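Local structure of insecticidal protein (Brevibacillus laterosporus, 7ML9) at residues G97-A102 and G211-E216; S139-H144 and Q272-S277; A154-P159 and A167-N172. The protein is a putative beta-pore-forming toxin active against the western corn rootworm, probably acting by inserting a beta-barrel pore into membranes. One frame throughout, in Å; residues are numbered along the deposited sequence.

How the interactions relate
The three contacts illustrate how one elongated beta protein builds a middle region from a long sheet and a small hairpin. Interactions 1 and 2 belong to the same sheet, where strands 201-229 and 266-289 are neighbours; interaction 3 is the hairpin, a separate two-stranded sheet. All are partly buried: Ile213, Asn140, Phe275, Met156, Phe158 and Tyr171 lie buried between sheet and hairpin, while Thr100, Ala102, Lys276, Thr155 and Lys157 are exposed on outer faces. In interaction 1 Thr100, Ser212 and Ser214 put hydroxyls on one face and Glu101 and Ile213 turn to the hairpin side; in interaction 2 Ser139, Thr141, Thr274 and Lys276 make the polar face and Asn140 and Phe275 meet the hairpin.

Interaction 1. Residues G97-A102 and G211-E216; sequences GSPTEA and GSISGE. With ACT (acetate ion), chain D.
Four backbone hydrogen bonds lace 97-102 to 211-216, in two reciprocal pairs, Thr100 with Ser214 and Ala102 with Ser212. The straightest runs from Thr100 N to Ser214 O, 2.9 Å at 169°, nearly along the C=O axis; the other three donors stand above the carbonyl planes. Between these pairs Glu101 and Ile213 form a non-hydrogen-bonded pair, their side chains alongside and pointing the same way. Both torsions of Ile213 are extended, CG1 anti to the backbone N (chi1 -170°), and CD1 so reaches 3.7 Å from Pro99 CB, while Glu101 CG packs at 3.9 Å on the same CD1. This is antiparallel pairing of long strands, 86-115 and 201-229, in the extended sheet of an epsilon-toxin-like protein of the aerolysin clan. On the face of Thr100 and Ser214, a water donates to Thr100 O at 2.8 Å and lies 3.3 Å from Ser214 OG. At the corner the chain turns at Gly97, an acetate, probably from the crystallisation liquor, takes a weak bond from Ser98 N to its OXT (3.2 Å) and brings its O to 3.1 Å from Glu216 CG. Farther out, Gln162 N binds Glu101 OE1, and Phe158 and Ile160 of strand 153-160 pack on Ile213.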
ATOM      1  N   GLY A  97      -8.955   2.771   2.109  1.00 40.71           N
ATOM      2  CA  GLY A  97      -9.734   3.898   1.631  1.00 40.65           C
ATOM      3  C   GLY A  97      -9.971   3.841   0.129  1.00 39.84           C
ATOM      4  O   GLY A  97      -9.948   2.776  -0.497  1.00 43.92           O
ATOM      5  N   SER A  98     -10.207   5.019  -0.452  1.00 41.10           N
ATOM      6  CA  SER A  98     -10.419   5.180  -1.885  1.00 33.80           C
ATOM      7  C   SER A  98      -9.193   5.818  -2.518  1.00 33.34           C
ATOM      8  O   SER A  98      -8.872   6.968  -2.190  1.00 33.35           O
ATOM      9  CB  SER A  98     -11.651   6.044  -2.155  1.00 39.95           C
ATOM     10  OG  SER A  98     -12.807   5.250  -2.331  1.00 52.88           O
ATOM     11  N   PRO A  99      -8.495   5.146  -3.433  1.00 31.97           N
ATOM     12  CA  PRO A  99      -7.390   5.805  -4.145  1.00 29.32           C
ATOM     13  C   PRO A  99      -7.885   6.978  -4.984  1.00 26.85           C
ATOM     14  O   PRO A  99      -9.066   7.082  -5.334  1.00 32.75           O
ATOM     15  CB  PRO A  99      -6.818   4.690  -5.033  1.00 28.30           C
ATOM     16  CG  PRO A  99      -7.357   3.407  -4.462  1.00 33.57           C
ATOM     17  CD  PRO A  99      -8.688   3.751  -3.859  1.00 32.29           C
ATOM     18  N   THR A 100      -6.957   7.866  -5.307  1.00 22.60           N
ATOM     19  CA  THR A 100      -7.231   9.071  -6.078  1.00 26.11           C
ATOM     20  C   THR A 100      -6.652   8.909  -7.481  1.00 33.50           C
ATOM     21  O   THR A 100      -5.433   8.754  -7.637  1.00 25.84           O
ATOM     22  CB  THR A 100      -6.640  10.303  -5.398  1.00 29.23           C
ATOM     23  OG1 THR A 100      -7.084  10.357  -4.034  1.00 31.66           O
ATOM     24  CG2 THR A 100      -7.076  11.584  -6.130  1.00 27.29           C
ATOM     25  N   GLU A 101      -7.531   8.939  -8.487  1.00 28.12           N
ATOM     26  CA  GLU A 101      -7.160   8.844  -9.898  1.00 29.95           C
ATOM     27  C   GLU A 101      -7.151  10.221 -10.551  1.00 37.88           C
ATOM     28  O   GLU A 101      -7.967  11.085 -10.225  1.00 34.40           O
ATOM     29  CB  GLU A 101      -8.126   7.934 -10.652  1.00 34.40           C
ATOM     30  CG  GLU A 101      -8.173   6.516 -10.133  1.00 38.23           C
ATOM     31  CD  GLU A 101      -8.575   5.512 -11.202  1.00 52.05           C
ATOM     32  OE1 GLU A 101      -8.747   5.921 -12.370  1.00 57.96           O
ATOM     33  OE2 GLU A 101      -8.708   4.310 -10.878  1.00 56.33           O
ATOM     34  N   ALA A 102      -6.225  10.417 -11.495  1.00 30.30           N
ATOM     35  CA  ALA A 102      -6.116  11.673 -12.222  1.00 26.82           C
ATOM     36  C   ALA A 102      -5.805  11.392 -13.689  1.00 32.87           C
ATOM     37  O   ALA A 102      -5.331  10.312 -14.047  1.00 26.92           O
ATOM     38  CB  ALA A 102      -5.032  12.585 -11.628  1.00 29.84           C
ATOM     39  N   GLY A 211      -3.182   8.181 -17.353  1.00 24.94           N
ATOM     40  CA  GLY A 211      -3.754   8.349 -16.034  1.00 26.76           C
ATOM     41  C   GLY A 211      -2.752   7.978 -14.959  1.00 32.31           C
ATOM     42  O   GLY A 211      -1.750   7.294 -15.203  1.00 20.83           O
ATOM     43  N   SER A 212      -3.038   8.452 -13.752  1.00 28.99           N
ATOM     44  CA  SER A 212      -2.250   8.075 -12.594  1.00 24.79           C
ATOM     45  C   SER A 212      -3.195   7.805 -11.431  1.00 33.45           C
ATOM     46  O   SER A 212      -4.371   8.184 -11.441  1.00 24.26           O
ATOM     47  CB  SER A 212      -1.206   9.140 -12.227  1.00 25.19           C
ATOM     48  OG  SER A 212      -1.788  10.419 -12.087  1.00 36.50           O
ATOM     49  N   ILE A 213      -2.669   7.090 -10.449  1.00 24.15           N
ATOM     50  CA  ILE A 213      -3.414   6.740  -9.252  1.00 23.76           C
ATOM     51  C   ILE A 213      -2.442   6.806  -8.083  1.00 29.01           C
ATOM     52  O   ILE A 213      -1.243   6.556  -8.241  1.00 25.04           O
ATOM     53  CB  ILE A 213      -4.066   5.350  -9.398  1.00 23.17           C
ATOM     54  CG1 ILE A 213      -5.043   5.073  -8.261  1.00 29.16           C
ATOM     55  CG2 ILE A 213      -3.013   4.248  -9.492  1.00 26.98           C
ATOM     56  CD1 ILE A 213      -5.889   3.835  -8.505  1.00 31.09           C
ATOM     57  N   SER A 214      -2.950   7.196  -6.913  1.00 24.93           N
ATOM     58  CA  SER A 214      -2.153   7.117  -5.696  1.00 23.23           C
ATOM     59  C   SER A 214      -3.083   6.803  -4.537  1.00 23.99           C
ATOM     60  O   SER A 214      -4.288   7.083  -4.590  1.00 21.78           O
ATOM     61  CB  SER A 214      -1.371   8.402  -5.430  1.00 19.91           C
ATOM     62  OG  SER A 214      -2.243   9.499  -5.278  1.00 30.39           O
ATOM     63  N   GLY A 215      -2.523   6.199  -3.503  1.00 19.85           N
ATOM     64  CA  GLY A 215      -3.351   5.833  -2.383  1.00 22.49           C
ATOM     65  C   GLY A 215      -2.541   5.331  -1.217  1.00 21.09           C
ATOM     66  O   GLY A 215      -1.338   5.577  -1.117  1.00 17.62           O
ATOM     67  N   GLU A 216      -3.232   4.612  -0.350  1.00 23.92           N
ATOM     68  CA  GLU A 216      -2.692   4.168   0.921  1.00 25.96           C
ATOM     69  C   GLU A 216      -2.935   2.681   1.062  1.00 23.63           C
ATOM     70  O   GLU A 216      -3.900   2.132   0.521  1.00 24.56           O
ATOM     71  CB  GLU A 216      -3.346   4.899   2.089  1.00 30.33           C
ATOM     72  CG  GLU A 216      -3.204   6.396   2.046  1.00 36.41           C
ATOM     73  CD  GLU A 216      -2.136   6.892   2.986  1.00 42.54           C
ATOM     74  OE1 GLU A 216      -1.477   6.036   3.627  1.00 48.26           O
ATOM     75  OE2 GLU A 216      -1.962   8.130   3.096  1.00 46.01           O
TER
HETATM   76  C   ACT D 403      -6.917   7.028   0.420  1.00 47.61           C
HETATM   77  O   ACT D 403      -6.207   6.332   1.186  1.00 53.07           O
HETATM   78  OXT ACT D 403      -8.147   7.273   0.527  1.00 45.52           O
HETATM   79  CH3 ACT D 403      -6.147   7.656  -0.825  1.00 35.54           C
HETATM   80  O   HOH W   1      -3.594  10.897  -7.900  1.00 39.01           O

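Interaction 2. Residues S139-H144 and Q272-S277; sequences SNTTTH and QGTFKS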
ATOM      1  N   SER A 139       5.155   2.529  -7.787  1.00 25.26           N
ATOM      2  CA  SER A 139       6.066   2.643  -6.662  1.00 27.81           C
ATOM      3  C   SER A 139       5.284   2.652  -5.351  1.00 30.21           C
ATOM      4  O   SER A 139       4.085   2.958  -5.308  1.00 20.53           O
ATOM      5  CB  SER A 139       6.972   3.880  -6.781  1.00 27.20           C
ATOM      6  OG  SER A 139       6.244   5.083  -6.739  1.00 41.59           O
ATOM      7  N   ASN A 140       5.972   2.275  -4.277  1.00 25.21           N
ATOM      8  CA  ASN A 140       5.370   2.301  -2.954  1.00 18.69           C
ATOM      9  C   ASN A 140       6.413   2.787  -1.956  1.00 26.95           C
ATOM     10  O   ASN A 140       7.616   2.783  -2.232  1.00 27.30           O
ATOM     11  CB  ASN A 140       4.777   0.926  -2.600  1.00 18.41           C
ATOM     12  CG  ASN A 140       5.834  -0.113  -2.208  1.00 23.46           C
ATOM     13  OD1 ASN A 140       6.727   0.162  -1.414  1.00 28.19           O
ATOM     14  ND2 ASN A 140       5.701  -1.327  -2.742  1.00 23.39           N
ATOM     15  N   THR A 141       5.932   3.240  -0.798  1.00 22.40           N
ATOM     16  CA  THR A 141       6.780   3.642   0.319  1.00 22.21           C
ATOM     17  C   THR A 141       6.156   3.109   1.599  1.00 25.04           C
ATOM     18  O   THR A 141       4.947   3.255   1.798  1.00 22.31           O
ATOM     19  CB  THR A 141       6.920   5.167   0.416  1.00 29.91           C
ATOM     20  OG1 THR A 141       7.598   5.672  -0.742  1.00 34.05           O
ATOM     21  CG2 THR A 141       7.711   5.549   1.661  1.00 29.74           C
ATOM     22  N   THR A 142       6.959   2.483   2.449  1.00 24.18           N
ATOM     23  CA  THR A 142       6.476   2.091   3.768  1.00 23.55           C
ATOM     24  C   THR A 142       6.604   3.294   4.692  1.00 23.19           C
ATOM     25  O   THR A 142       7.717   3.745   4.988  1.00 21.69           O
ATOM     26  CB  THR A 142       7.254   0.892   4.288  1.00 24.90           C
ATOM     27  OG1 THR A 142       7.043  -0.218   3.404  1.00 20.86           O
ATOM     28  CG2 THR A 142       6.757   0.525   5.699  1.00 19.41           C
ATOM     29  N   THR A 143       5.467   3.850   5.107  1.00 19.50           N
ATOM     30  CA  THR A 143       5.473   5.091   5.868  1.00 22.33           C
ATOM     31  C   THR A 143       5.390   4.860   7.373  1.00 23.62           C
ATOM     32  O   THR A 143       5.933   5.657   8.142  1.00 21.22           O
ATOM     33  CB  THR A 143       4.304   5.990   5.425  1.00 22.67           C
ATOM     34  OG1 THR A 143       3.076   5.261   5.522  1.00 21.99           O
ATOM     35  CG2 THR A 143       4.488   6.450   3.949  1.00 22.59           C
ATOM     36  N   HIS A 144       4.696   3.809   7.806  1.00 20.55           N
ATOM     37  CA  HIS A 144       4.693   3.360   9.199  1.00 22.93           C
ATOM     38  C   HIS A 144       5.133   1.903   9.175  1.00 17.74           C
ATOM     39  O   HIS A 144       4.309   1.009   8.942  1.00 16.91           O
ATOM     40  CB  HIS A 144       3.319   3.501   9.835  1.00 21.49           C
ATOM     41  CG  HIS A 144       2.850   4.914   9.975  1.00 28.62           C
ATOM     42  ND1 HIS A 144       2.633   5.742   8.892  1.00 33.45           N
ATOM     43  CD2 HIS A 144       2.513   5.632  11.072  1.00 31.48           C
ATOM     44  CE1 HIS A 144       2.203   6.916   9.319  1.00 33.95           C
ATOM     45  NE2 HIS A 144       2.120   6.875  10.637  1.00 41.16           N
ATOM     46  N   GLN A 272       1.561   1.047   7.767  1.00 16.83           N
ATOM     47  CA  GLN A 272       0.967   1.806   6.671  1.00 16.31           C
ATOM     48  C   GLN A 272       1.976   2.007   5.550  1.00 16.29           C
ATOM     49  O   GLN A 272       3.179   2.145   5.789  1.00 15.31           O
ATOM     50  CB  GLN A 272       0.488   3.190   7.123  1.00 20.91           C
ATOM     51  CG  GLN A 272      -0.991   3.293   7.396  1.00 36.31           C
ATOM     52  CD  GLN A 272      -1.359   4.630   8.014  1.00 44.08           C
ATOM     53  OE1 GLN A 272      -2.048   4.690   9.042  1.00 44.62           O
ATOM     54  NE2 GLN A 272      -0.900   5.717   7.385  1.00 31.48           N
ATOM     55  N   GLY A 273       1.456   2.100   4.322  1.00 19.97           N
ATOM     56  CA  GLY A 273       2.267   2.503   3.191  1.00 19.80           C
ATOM     57  C   GLY A 273       1.476   3.382   2.237  1.00 21.38           C
ATOM     58  O   GLY A 273       0.265   3.584   2.396  1.00 19.12           O
ATOM     59  N   THR A 274       2.193   3.934   1.257  1.00 22.13           N
ATOM     60  CA  THR A 274       1.594   4.677   0.157  1.00 19.16           C
ATOM     61  C   THR A 274       1.986   4.005  -1.152  1.00 21.59           C
ATOM     62  O   THR A 274       2.917   3.199  -1.198  1.00 17.17           O
ATOM     63  CB  THR A 274       2.043   6.152   0.129  1.00 22.70           C
ATOM     64  OG1 THR A 274       3.477   6.229   0.108  1.00 26.44           O
ATOM     65  CG2 THR A 274       1.507   6.915   1.326  1.00 23.55           C
ATOM     66  N   PHE A 275       1.256   4.322  -2.220  1.00 20.59           N
ATOM     67  CA  PHE A 275       1.625   3.800  -3.535  1.00 19.58           C
ATOM     68  C   PHE A 275       1.188   4.783  -4.610  1.00 19.05           C
ATOM     69  O   PHE A 275       0.332   5.643  -4.390  1.00 19.82           O
ATOM     70  CB  PHE A 275       1.001   2.428  -3.813  1.00 18.00           C
ATOM     71  CG  PHE A 275      -0.492   2.479  -3.993  1.00 25.26           C
ATOM     72  CD1 PHE A 275      -1.333   2.382  -2.895  1.00 19.92           C
ATOM     73  CD2 PHE A 275      -1.055   2.638  -5.257  1.00 26.22           C
ATOM     74  CE1 PHE A 275      -2.710   2.436  -3.048  1.00 28.01           C
ATOM     75  CE2 PHE A 275      -2.427   2.698  -5.421  1.00 24.80           C
ATOM     76  CZ  PHE A 275      -3.261   2.591  -4.315  1.00 28.87           C
ATOM     77  N   LYS A 276       1.786   4.639  -5.786  1.00 21.36           N
ATOM     78  CA  LYS A 276       1.344   5.421  -6.935  1.00 20.75           C
ATOM     79  C   LYS A 276       1.660   4.632  -8.194  1.00 24.81           C
ATOM     80  O   LYS A 276       2.528   3.753  -8.194  1.00 21.80           O
ATOM     81  CB  LYS A 276       2.002   6.797  -6.974  1.00 25.52           C
ATOM     82  CG  LYS A 276       3.502   6.756  -7.065  1.00 29.77           C
ATOM     83  CD  LYS A 276       4.065   8.157  -7.171  1.00 34.43           C
ATOM     84  CE  LYS A 276       5.581   8.149  -7.038  1.00 44.54           C
ATOM     85  NZ  LYS A 276       6.235   9.125  -7.954  1.00 55.68           N
ATOM     86  N   SER A 277       0.944   4.953  -9.272  1.00 22.10           N
ATOM     87  CA  SER A 277       1.078   4.189 -10.505  1.00 18.64           C
ATOM     88  C   SER A 277       0.637   5.065 -11.670  1.00 24.42           C
ATOM     89  O   SER A 277      -0.223   5.934 -11.510  1.00 22.17           O
ATOM     90  CB  SER A 277       0.250   2.911 -10.433  1.00 23.39           C
ATOM     91  OG  SER A 277       0.593   2.001 -11.451  1.00 31.49           O
TER
HETATM   92  O   HOH W   2       0.669   6.654   5.005  1.00 33.06           O
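Ser139 exchanges a reciprocal pair of backbone bonds with Lys276, and its OG, held in the crowded position between N and the carbonyl carbon (chi1 64°), rests against the lysine's aliphatic chain, 3.2 Å from Lys276 CE. Asn140 faces Phe275 in a non-hydrogen-bonded pair, but its amide leads away: ND2 binds Thr169 OG1 and Glu170 O of the hairpin. At Thr141 the backbone bonds return, now with Thr274, whose OG1 lies 3.6 Å from Thr141 CB. Thr142 stands across from Gly273, where a beta carbon would collide with Thr141 O; Thr142 OG1 is bonded to Asn172 O. Next comes a classic beta bulge, Thr143 and His144 both facing Gln272. Gln272 O is gripped by Thr143 N at 2.9 Å and by His144 N at 3.0 Å, the latter almost straight at 175°, and both donors stand above the carbonyl plane. In return Gln272 N reaches a lone pair of His144 O at 3.0 Å. The imidazole lies alongside the glutamine with Gln272 CD over one face, ring and amide planes 36° apart. A water joins Thr143 OG1 to Gln272 NE2, which donates to it over 3.0 Å. Strand 130-147 runs between 266-289 and 178-189, where Asn140 is backbone-bonded to Asp179, and the hairpin strand 165-172 brings Tyr171 against Asn140, Thr142 and Phe275.

Interaction 3. Residues A154-P159 and A167-N172; sequences ATMKFP and ASTEYN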
ATOM      1  N   ALA A 154       4.729  -8.161   1.800  1.00 25.51           N
ATOM      2  CA  ALA A 154       3.368  -8.520   1.443  1.00 27.36           C
ATOM      3  C   ALA A 154       3.003  -7.763   0.174  1.00 26.62           C
ATOM      4  O   ALA A 154       3.397  -6.605  -0.004  1.00 21.60           O
ATOM      5  CB  ALA A 154       2.363  -8.206   2.563  1.00 27.48           C
ATOM      6  N   THR A 155       2.243  -8.425  -0.685  1.00 29.66           N
ATOM      7  CA  THR A 155       1.817  -7.856  -1.953  1.00 29.94           C
ATOM      8  C   THR A 155       0.402  -7.330  -1.824  1.00 26.71           C
ATOM      9  O   THR A 155      -0.476  -8.006  -1.279  1.00 30.85           O
ATOM     10  CB  THR A 155       1.898  -8.899  -3.062  1.00 29.34           C
ATOM     11  OG1 THR A 155       3.274  -9.249  -3.236  1.00 31.58           O
ATOM     12  CG2 THR A 155       1.330  -8.337  -4.369  1.00 32.95           C
ATOM     13  N   MET A 156       0.193  -6.114  -2.303  1.00 27.07           N
ATOM     14  CA  MET A 156      -1.110  -5.481  -2.274  1.00 31.51           C
ATOM     15  C   MET A 156      -1.583  -5.247  -3.700  1.00 35.36           C
ATOM     16  O   MET A 156      -0.816  -4.778  -4.542  1.00 29.38           O
ATOM     17  CB  MET A 156      -1.061  -4.158  -1.526  1.00 27.21           C
ATOM     18  CG  MET A 156      -2.434  -3.700  -1.148  1.00 36.20           C
ATOM     19  SD  MET A 156      -2.528  -1.924  -1.127  1.00 56.90           S
ATOM     20  CE  MET A 156      -2.008  -1.530  -2.773  1.00 29.82           C
ATOM     21  N   LYS A 157      -2.845  -5.573  -3.960  1.00 37.32           N
ATOM     22  CA  LYS A 157      -3.463  -5.372  -5.264  1.00 40.61           C
ATOM     23  C   LYS A 157      -4.500  -4.262  -5.192  1.00 41.11           C
ATOM     24  O   LYS A 157      -5.208  -4.120  -4.192  1.00 39.62           O
ATOM     25  CB  LYS A 157      -4.117  -6.657  -5.770  1.00 42.71           C
ATOM     26  CG  LYS A 157      -3.155  -7.826  -5.881  1.00 52.52           C
ATOM     27  CD  LYS A 157      -3.865  -9.168  -5.693  1.00 64.22           C
ATOM     28  CE  LYS A 157      -5.281  -9.169  -6.254  1.00 62.78           C
ATOM     29  NZ  LYS A 157      -5.317  -8.810  -7.701  1.00 69.37           N
ATOM     30  N   PHE A 158      -4.590  -3.482  -6.260  1.00 36.07           N
ATOM     31  CA  PHE A 158      -5.509  -2.366  -6.331  1.00 29.29           C
ATOM     32  C   PHE A 158      -6.021  -2.244  -7.757  1.00 42.70           C
ATOM     33  O   PHE A 158      -5.307  -2.591  -8.705  1.00 34.61           O
ATOM     34  CB  PHE A 158      -4.839  -1.052  -5.899  1.00 33.56           C
ATOM     35  CG  PHE A 158      -3.519  -0.779  -6.577  1.00 33.40           C
ATOM     36  CD1 PHE A 158      -2.359  -1.417  -6.158  1.00 34.20           C
ATOM     37  CD2 PHE A 158      -3.436   0.132  -7.618  1.00 37.04           C
ATOM     38  CE1 PHE A 158      -1.142  -1.157  -6.769  1.00 32.61           C
ATOM     39  CE2 PHE A 158      -2.217   0.398  -8.238  1.00 34.83           C
ATOM     40  CZ  PHE A 158      -1.071  -0.247  -7.815  1.00 34.47           C
ATOM     41  N   PRO A 159      -7.252  -1.776  -7.940  1.00 46.01           N
ATOM     42  CA  PRO A 159      -7.748  -1.533  -9.297  1.00 47.21           C
ATOM     43  C   PRO A 159      -7.219  -0.215  -9.835  1.00 43.32           C
ATOM     44  O   PRO A 159      -6.968   0.738  -9.094  1.00 39.04           O
ATOM     45  CB  PRO A 159      -9.273  -1.487  -9.121  1.00 46.64           C
ATOM     46  CG  PRO A 159      -9.538  -1.736  -7.633  1.00 51.36           C
ATOM     47  CD  PRO A 159      -8.258  -1.419  -6.930  1.00 45.39           C
ATOM     48  N   ALA A 167      -3.701  -4.027 -10.635  1.00 36.99           N
ATOM     49  CA  ALA A 167      -2.258  -3.883 -10.491  1.00 34.49           C
ATOM     50  C   ALA A 167      -1.858  -4.247  -9.064  1.00 35.94           C
ATOM     51  O   ALA A 167      -2.706  -4.375  -8.178  1.00 35.13           O
ATOM     52  CB  ALA A 167      -1.797  -2.461 -10.829  1.00 29.69           C
ATOM     53  N   SER A 168      -0.553  -4.405  -8.837  1.00 37.63           N
ATOM     54  CA  SER A 168      -0.076  -4.841  -7.529  1.00 36.22           C
ATOM     55  C   SER A 168       1.288  -4.231  -7.230  1.00 35.77           C
ATOM     56  O   SER A 168       1.953  -3.662  -8.100  1.00 31.54           O
ATOM     57  CB  SER A 168      -0.007  -6.367  -7.434  1.00 35.82           C
ATOM     58  OG  SER A 168       1.064  -6.862  -8.212  1.00 37.09           O
ATOM     59  N   THR A 169       1.696  -4.357  -5.967  1.00 28.02           N
ATOM     60  CA  THR A 169       2.940  -3.774  -5.490  1.00 27.98           C
ATOM     61  C   THR A 169       3.294  -4.500  -4.195  1.00 28.15           C
ATOM     62  O   THR A 169       2.406  -4.905  -3.445  1.00 25.76           O
ATOM     63  CB  THR A 169       2.800  -2.261  -5.279  1.00 27.80           C
ATOM     64  OG1 THR A 169       4.078  -1.667  -5.030  1.00 25.62           O
ATOM     65  CG2 THR A 169       1.842  -1.930  -4.114  1.00 25.10           C
ATOM     66  N   GLU A 170       4.586  -4.702  -3.972  1.00 24.75           N
ATOM     67  CA  GLU A 170       5.069  -5.491  -2.844  1.00 29.64           C
ATOM     68  C   GLU A 170       5.723  -4.570  -1.824  1.00 29.24           C
ATOM     69  O   GLU A 170       6.699  -3.875  -2.136  1.00 25.01           O
ATOM     70  CB  GLU A 170       6.052  -6.573  -3.295  1.00 31.78           C
ATOM     71  CG  GLU A 170       6.453  -7.507  -2.159  1.00 36.74           C
ATOM     72  CD  GLU A 170       7.313  -8.671  -2.616  1.00 54.12           C
ATOM     73  OE1 GLU A 170       8.225  -8.447  -3.442  1.00 54.80           O
ATOM     74  OE2 GLU A 170       7.065  -9.809  -2.152  1.00 54.37           O
ATOM     75  N   TYR A 171       5.175  -4.555  -0.612  1.00 24.52           N
ATOM     76  CA  TYR A 171       5.724  -3.754   0.468  1.00 20.77           C
ATOM     77  C   TYR A 171       6.761  -4.557   1.232  1.00 22.07           C
ATOM     78  O   TYR A 171       6.561  -5.744   1.506  1.00 26.07           O
ATOM     79  CB  TYR A 171       4.622  -3.318   1.441  1.00 17.56           C
ATOM     80  CG  TYR A 171       3.774  -2.202   0.916  1.00 17.78           C
ATOM     81  CD1 TYR A 171       4.150  -0.884   1.089  1.00 17.77           C
ATOM     82  CD2 TYR A 171       2.605  -2.471   0.227  1.00 22.36           C
ATOM     83  CE1 TYR A 171       3.376   0.141   0.597  1.00 20.37           C
ATOM     84  CE2 TYR A 171       1.827  -1.456  -0.268  1.00 25.34           C
ATOM     85  CZ  TYR A 171       2.217  -0.157  -0.083  1.00 21.47           C
ATOM     86  OH  TYR A 171       1.437   0.862  -0.576  1.00 23.08           O
ATOM     87  N   ASN A 172       7.868  -3.910   1.564  1.00 24.62           N
ATOM     88  CA  ASN A 172       8.759  -4.385   2.612  1.00 29.36           C
ATOM     89  C   ASN A 172       8.415  -3.623   3.886  1.00 21.94           C
ATOM     90  O   ASN A 172       8.404  -2.387   3.889  1.00 22.19           O
ATOM     91  CB  ASN A 172      10.228  -4.187   2.235  1.00 33.80           C
ATOM     92  CG  ASN A 172      11.176  -4.848   3.221  1.00 41.59           C
ATOM     93  OD1 ASN A 172      11.064  -4.653   4.434  1.00 31.26           O
ATOM     94  ND2 ASN A 172      12.105  -5.649   2.704  1.00 42.67           N
TER
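Ala167 is locked to Phe158 by two backbone bonds: Phe158 N gives to Ala167 O at 2.8 Å, and Ala167 N to Phe158 O at an almost straight 176°. The phenyl ring, placed in the crowded position between N and the carbonyl carbon (chi1 50°), swings back over its partner, so that the Ala167 methyl makes a CH-pi contact over the ring face, with CB 4.2 Å from the centroid. Ala167 O also lies over a ring face, 3.6 Å from Phe158 CD1. Ser168 turns to the opposite side of the sheet, where its CB meets Lys157 CG at 3.8 Å and Thr155 CG2 at 3.9 Å. With Thr169 the chain returns to the aromatic side: its O takes a nearly straight bond from Met156 N, 2.8 Å and 174°, close to the C=O axis. Thr169 CG2 lies beside the Met156 methyl, the two side chains pointing the same way, whereas OG1 is anti to the backbone N, turned to Asn140. Glu170 extends its chain obliquely across Thr155, bringing CG to 3.8 Å from Thr155 OG1. Tyr171 closes the ladder through two backbone bonds with Ala154, and the edge of its ring meets Met156 CB at CE2, 4.2 Å away. Its hydroxyl makes a weak bond to Thr274 O. Met156, Phe158 and Tyr171 therefore line one side of a two-stranded beta hairpin that lies against the long sheet, with the Phe158 and Phe275 rings meeting. Such an amphipathic hairpin, set in the chain between strands 130-147 and 178-189, is consistent with the insertion region of aerolysin-type beta-pore-forming toxins, in which a hairpin packed on the soluble protein's sheet is thought to detach and refold into the membrane-spanning barrel.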